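Local atomic coordinates of enoyl-CoA hydratase/isomerase (Mycobacterium avium, PDB entry 3P5M), a protein that probably acts on acyl-coenzyme A thioesters as an enoyl-CoA hydratase or isomerase of the crotonase family. Residues B[87-92]-B[111-116]. Numbering follows the deposited sequence.
Sequences AITSLP and ALACDL
A chi1 of -68° puts CG1 of I88 beside the backbone N and leaves CG2 anti to it, which sends this second methyl across to A113 and C114. In T89, one residue on, chi1 of 59° sets OG1 between the backbone N and the carbonyl carbon and CG2 anti to the carbonyl carbon; CG2 thereby faces the same target, while OG1 folds back to hydrogen-bond the carbonyl oxygen of R86 in its own helix. The two methyls converge on the carbonyl of A113, I88 CG2 lying 3.5 Å from A113 O and T89 CG2 3.7 Å from it. Beside that carbonyl, the CB of A113 points toward helix 74-90 and rests 4.3 Å from the CG2 of each of the two residues. I88 CG2 also packs on C114, 3.8 Å from C114 CA and 4.2 Å from C114 SG, although the CB of C114 is directed away, and its side chain touches V95, A97 and L56 of the sheet. The result is a small, buried interface in which two methyls lie against a peptide carbonyl and the neighbouring A113 CB, with no polar bond linking the segments directly. Polar links run round its margin. K206 joins the two segments from outside, forming a salt bridge with D115 OD2 and a hydrogen bond with I88 O; D115 OD2 also accepts a bond from V95 N. R150 of a second subunit hydrogen-bonds L112 O through NH2 and packs on T89, which places this seam close to a subunit interface. Helix 74-90 here leads into strand 95-99, and helix 106-113 into the neighbouring parallel strand 116-119, so the contact lies where the chain leaves two helices that precede adjacent strands, an arrangement belonging to the repeated beta-beta-alpha core of the crotonase fold.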
# COMPACT_ATOMS: atom_id res chain seq x y z
N ALA B 87 -35.02 -0.10 -5.03
CA ALA B 87 -35.43 1.32 -5.00
C ALA B 87 -34.27 2.33 -4.94
O ALA B 87 -34.29 3.38 -5.62
CB ALA B 87 -36.40 1.55 -3.84
N ILE B 88 -33.26 2.04 -4.12
CA ILE B 88 -32.08 2.91 -4.09
C ILE B 88 -31.33 2.88 -5.44
O ILE B 88 -30.99 3.91 -5.98
CB ILE B 88 -31.10 2.52 -2.93
CG1 ILE B 88 -31.71 2.80 -1.55
CG2 ILE B 88 -29.83 3.27 -3.06
CD1 ILE B 88 -31.13 1.87 -0.40
N THR B 89 -31.08 1.70 -5.98
CA THR B 89 -30.32 1.63 -7.24
C THR B 89 -31.10 2.23 -8.43
O THR B 89 -30.51 2.68 -9.43
CB THR B 89 -29.88 0.19 -7.62
OG1 THR B 89 -31.04 -0.66 -7.74
CG2 THR B 89 -28.96 -0.42 -6.56
N SER B 90 -32.43 2.25 -8.30
CA SER B 90 -33.30 2.66 -9.37
C SER B 90 -33.75 4.12 -9.27
O SER B 90 -34.12 4.70 -10.29
CB SER B 90 -34.52 1.71 -9.46
OG SER B 90 -35.43 2.19 -10.44
N LEU B 91 -33.71 4.72 -8.07
CA LEU B 91 -33.98 6.16 -7.93
C LEU B 91 -33.08 6.97 -8.85
O LEU B 91 -31.85 6.83 -8.75
CB LEU B 91 -33.80 6.63 -6.48
CG LEU B 91 -34.02 8.12 -6.16
CD1 LEU B 91 -35.48 8.49 -6.15
CD2 LEU B 91 -33.46 8.47 -4.83
N PRO B 92 -33.67 7.85 -9.71
CA PRO B 92 -32.80 8.64 -10.62
C PRO B 92 -32.18 9.87 -9.94
O PRO B 92 -32.02 10.95 -10.55
CB PRO B 92 -33.74 8.99 -11.81
CG PRO B 92 -35.10 8.96 -11.24
CD PRO B 92 -35.08 7.86 -10.17
N ALA B 111 -25.98 -0.09 2.65
CA ALA B 111 -24.94 0.92 2.42
C ALA B 111 -24.43 0.73 0.99
O ALA B 111 -24.33 1.69 0.23
CB ALA B 111 -23.81 0.73 3.41
N LEU B 112 -24.15 -0.50 0.61
CA LEU B 112 -23.52 -0.77 -0.70
C LEU B 112 -24.45 -0.62 -1.91
O LEU B 112 -23.99 -0.45 -3.05
CB LEU B 112 -22.81 -2.13 -0.70
CG LEU B 112 -21.78 -2.33 0.41
CD1 LEU B 112 -20.99 -3.61 0.18
CD2 LEU B 112 -20.80 -1.14 0.49
N ALA B 113 -25.75 -0.62 -1.69
CA ALA B 113 -26.68 -0.27 -2.76
C ALA B 113 -26.59 1.23 -3.14
O ALA B 113 -26.93 1.62 -4.26
CB ALA B 113 -28.10 -0.64 -2.35
N CYS B 114 -26.09 2.06 -2.22
CA CYS B 114 -26.04 3.50 -2.46
C CYS B 114 -24.99 3.87 -3.50
O CYS B 114 -24.04 3.13 -3.75
CB CYS B 114 -25.80 4.26 -1.15
SG CYS B 114 -27.08 3.93 0.06
N ASP B 115 -25.17 5.03 -4.12
CA ASP B 115 -24.20 5.53 -5.10
C ASP B 115 -22.84 5.91 -4.55
O ASP B 115 -21.84 5.70 -5.20
CB ASP B 115 -24.82 6.68 -5.86
CG ASP B 115 -26.14 6.28 -6.43
OD1 ASP B 115 -26.11 5.39 -7.30
OD2 ASP B 115 -27.17 6.82 -5.99
N LEU B 116 -22.81 6.49 -3.37
CA LEU B 116 -21.56 6.86 -2.71
C LEU B 116 -21.73 6.45 -1.28
O LEU B 116 -22.85 6.49 -0.77
CB LEU B 116 -21.36 8.38 -2.80
CG LEU B 116 -21.32 9.00 -4.20
CD1 LEU B 116 -21.34 10.51 -4.09
CD2 LEU B 116 -20.07 8.52 -5.00